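Local structure of methyltransferase domain-containing protein (7CLU) at residues P105-L110 / L291-L296. The protein is a SAM-dependent O-methyltransferase of the prodigiosin synthetic pathway in Serratia marcescens, working as a dimer that recognises its substrate by induced fit. Sequence-based numbering, arbitrary orientation.
Sequences PLWGEL and LSLNML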
ATOM      1  N   PRO A 105      -1.140  -2.589 -10.117  1.00 24.31           N
ATOM      2  CA  PRO A 105      -1.682  -3.808 -10.743  1.00 27.54           C
ATOM      3  C   PRO A 105      -0.743  -5.002 -10.635  1.00 24.37           C
ATOM      4  O   PRO A 105      -1.200  -6.114 -10.357  1.00 25.25           O
ATOM      5  CB  PRO A 105      -1.913  -3.388 -12.202  1.00 26.92           C
ATOM      6  CG  PRO A 105      -1.992  -1.923 -12.176  1.00 32.19           C
ATOM      7  CD  PRO A 105      -1.103  -1.463 -11.069  1.00 23.86           C
ATOM      8  N   LEU A 106       0.561  -4.796 -10.821  1.00 22.62           N
ATOM      9  CA  LEU A 106       1.506  -5.912 -10.789  1.00 22.02           C
ATOM     10  C   LEU A 106       1.613  -6.514  -9.393  1.00 25.01           C
ATOM     11  O   LEU A 106       1.654  -7.737  -9.241  1.00 23.60           O
ATOM     12  CB  LEU A 106       2.880  -5.439 -11.259  1.00 23.46           C
ATOM     13  CG  LEU A 106       3.007  -5.104 -12.738  1.00 25.51           C
ATOM     14  CD1 LEU A 106       4.297  -4.332 -12.955  1.00 23.52           C
ATOM     15  CD2 LEU A 106       2.985  -6.413 -13.563  1.00 25.80           C
ATOM     16  N   TRP A 107       1.663  -5.675  -8.350  1.00 21.56           N
ATOM     17  CA  TRP A 107       1.736  -6.239  -7.009  1.00 22.12           C
ATOM     18  C   TRP A 107       0.471  -6.985  -6.627  1.00 20.89           C
ATOM     19  O   TRP A 107       0.504  -7.792  -5.692  1.00 21.45           O
ATOM     20  CB  TRP A 107       2.014  -5.158  -5.965  1.00 21.33           C
ATOM     21  CG  TRP A 107       3.465  -4.794  -5.852  1.00 21.27           C
ATOM     22  CD1 TRP A 107       4.191  -4.041  -6.731  1.00 20.20           C
ATOM     23  CD2 TRP A 107       4.354  -5.128  -4.775  1.00 22.16           C
ATOM     24  NE1 TRP A 107       5.483  -3.896  -6.271  1.00 22.57           N
ATOM     25  CE2 TRP A 107       5.608  -4.557  -5.076  1.00 24.24           C
ATOM     26  CE3 TRP A 107       4.214  -5.875  -3.593  1.00 20.43           C
ATOM     27  CZ2 TRP A 107       6.719  -4.690  -4.224  1.00 24.87           C
ATOM     28  CZ3 TRP A 107       5.316  -6.019  -2.759  1.00 23.39           C
ATOM     29  CH2 TRP A 107       6.551  -5.415  -3.073  1.00 19.73           C
ATOM     30  N   GLY A 108      -0.638  -6.727  -7.311  1.00 22.09           N
ATOM     31  CA  GLY A 108      -1.818  -7.543  -7.098  1.00 28.49           C
ATOM     32  C   GLY A 108      -1.534  -9.014  -7.317  1.00 27.43           C
ATOM     33  O   GLY A 108      -2.134  -9.870  -6.671  1.00 28.11           O
ATOM     34  N   GLU A 109      -0.567  -9.322  -8.182  1.00 26.96           N
ATOM     35  CA  GLU A 109      -0.196 -10.692  -8.515  1.00 30.95           C
ATOM     36  C   GLU A 109       1.169 -11.076  -7.941  1.00 31.10           C
ATOM     37  O   GLU A 109       1.884 -11.900  -8.523  1.00 25.66           O
ATOM     38  CB  GLU A 109      -0.225 -10.882 -10.034  1.00 27.91           C
ATOM     39  CG  GLU A 109      -1.585 -10.590 -10.670  1.00 27.19           C
ATOM     40  CD  GLU A 109      -2.656 -11.588 -10.236  1.00 33.54           C
ATOM     41  OE1 GLU A 109      -2.432 -12.801 -10.393  1.00 29.87           O
ATOM     42  OE2 GLU A 109      -3.707 -11.162  -9.706  1.00 40.88           O
ATOM     43  N   LEU A 110       1.545 -10.477  -6.802  1.00 25.00           N
ATOM     44  CA  LEU A 110       2.803 -10.844  -6.154  1.00 28.57           C
ATOM     45  C   LEU A 110       2.877 -12.344  -5.877  1.00 25.79           C
ATOM     46  O   LEU A 110       3.945 -12.956  -6.030  1.00 23.32           O
ATOM     47  CB  LEU A 110       2.986 -10.058  -4.855  1.00 25.06           C
ATOM     48  CG  LEU A 110       4.224 -10.455  -4.028  1.00 23.99           C
ATOM     49  CD1 LEU A 110       5.505 -10.139  -4.796  1.00 20.97           C
ATOM     50  CD2 LEU A 110       4.227  -9.766  -2.664  1.00 23.87           C
ATOM     51  N   LEU A 291      11.848  -3.133  -2.376  1.00 24.21           N
ATOM     52  CA  LEU A 291      12.224  -2.760  -3.729  1.00 23.35           C
ATOM     53  C   LEU A 291      12.626  -3.989  -4.534  1.00 22.28           C
ATOM     54  O   LEU A 291      12.357  -4.066  -5.738  1.00 23.55           O
ATOM     55  CB  LEU A 291      13.360  -1.740  -3.709  1.00 25.56           C
ATOM     56  CG  LEU A 291      13.537  -1.105  -5.089  1.00 30.74           C
ATOM     57  CD1 LEU A 291      12.231  -0.409  -5.485  1.00 29.20           C
ATOM     58  CD2 LEU A 291      14.749  -0.155  -5.160  1.00 29.87           C
ATOM     59  N   SER A 292      13.263  -4.965  -3.877  1.00 22.44           N
ATOM     60  CA  SER A 292      13.598  -6.226  -4.532  1.00 23.32           C
ATOM     61  C   SER A 292      12.351  -6.918  -5.063  1.00 26.22           C
ATOM     62  O   SER A 292      12.329  -7.397  -6.208  1.00 22.09           O
ATOM     63  CB  SER A 292      14.342  -7.131  -3.551  1.00 25.05           C
ATOM     64  OG  SER A 292      15.112  -8.103  -4.226  1.00 22.60           O
ATOM     65  N   LEU A 293      11.295  -6.984  -4.237  1.00 22.05           N
ATOM     66  CA  LEU A 293      10.037  -7.569  -4.685  1.00 22.53           C
ATOM     67  C   LEU A 293       9.432  -6.766  -5.834  1.00 22.04           C
ATOM     68  O   LEU A 293       8.820  -7.336  -6.746  1.00 26.29           O
ATOM     69  CB  LEU A 293       9.056  -7.647  -3.513  1.00 23.45           C
ATOM     70  CG  LEU A 293       9.287  -8.732  -2.458  1.00 26.97           C
ATOM     71  CD1 LEU A 293       8.207  -8.681  -1.351  1.00 19.69           C
ATOM     72  CD2 LEU A 293       9.298 -10.116  -3.123  1.00 25.35           C
ATOM     73  N   ASN A 294       9.577  -5.434  -5.797  1.00 22.75           N
ATOM     74  CA  ASN A 294       9.119  -4.610  -6.912  1.00 22.54           C
ATOM     75  C   ASN A 294       9.870  -4.964  -8.192  1.00 24.19           C
ATOM     76  O   ASN A 294       9.281  -4.987  -9.276  1.00 21.22           O
ATOM     77  CB  ASN A 294       9.274  -3.125  -6.583  1.00 22.00           C
ATOM     78  CG  ASN A 294       8.612  -2.221  -7.618  1.00 25.35           C
ATOM     79  OD1 ASN A 294       7.396  -2.175  -7.710  1.00 26.28           O
ATOM     80  ND2 ASN A 294       9.416  -1.482  -8.384  1.00 24.76           N
ATOM     81  N   MET A 295      11.164  -5.258  -8.082  1.00 21.70           N
ATOM     82  CA  MET A 295      11.908  -5.697  -9.258  1.00 23.67           C
ATOM     83  C   MET A 295      11.399  -7.044  -9.754  1.00 23.36           C
ATOM     84  O   MET A 295      11.342  -7.286 -10.965  1.00 26.88           O
ATOM     85  CB  MET A 295      13.398  -5.782  -8.938  1.00 23.80           C
ATOM     86  CG  MET A 295      13.970  -4.539  -8.346  1.00 28.95           C
ATOM     87  SD  MET A 295      13.307  -3.060  -9.124  0.63 35.01           S
ATOM     88  CE  MET A 295      14.135  -3.171 -10.662  1.00 24.78           C
ATOM     89  N   LEU A 296      11.027  -7.928  -8.821  1.00 20.89           N
ATOM     90  CA  LEU A 296      10.525  -9.246  -9.180  1.00 23.52           C
ATOM     91  C   LEU A 296       9.260  -9.144 -10.022  1.00 26.40           C
ATOM     92  O   LEU A 296       9.142  -9.804 -11.064  1.00 21.94           O
ATOM     93  CB  LEU A 296      10.263 -10.060  -7.909  1.00 28.54           C
ATOM     94  CG  LEU A 296       9.439 -11.334  -8.051  1.00 27.03           C
ATOM     95  CD1 LEU A 296      10.219 -12.348  -8.896  1.00 24.46           C
ATOM     96  CD2 LEU A 296       9.114 -11.915  -6.671  1.00 26.46           C
TER
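W107 reaches across to the helix 286-298 with the pyrrole edge of its indole, where NE1 donates a hydrogen bond to OD1 of N294 (2.9 Å). The bond is nearly straight, 170° at the hydrogen, and uses a lone pair of the amide oxygen, which lies almost in the ring plane. Ring and carboxamide are close to coplanar, only 18° apart, a geometry that should help to hold both flat groups in place. N294 presents its amide this way because CG stands anti to the backbone N (chi1 -171°), and its CB sits at the indole edge. Packing is tight around the benzo ring: CZ2 of W107 lies 3.3 Å from the backbone N of N294, and CH2 meets CB of L293 obliquely at 3.4 Å. From there the contact loosens toward L110, the last residue of a type I beta turn that starts at W107. CD1 of L110 approaches CD2 of L293 at 4.1 Å and CD2 of L296 at 4.4 Å, tip to tip and without a polar bond. The contact joins helix 93-107 and the turn that starts at W107 to helix 286-298, within the helical part of a class II O-methyltransferase, in which an N-terminal dimerisation domain accompanies a Rossmann-like catalytic domain. The looser side does not open to solvent; A23 of the second subunit packs on L110. The same subunit covers the tryptophan: F16 of the second subunit stacks on the indole and also packs on N294, and F15 of that subunit meets the indole edge-to-face. The side chain of N294 comes within about 8 Å of that of H247, predicted to be the proton acceptor.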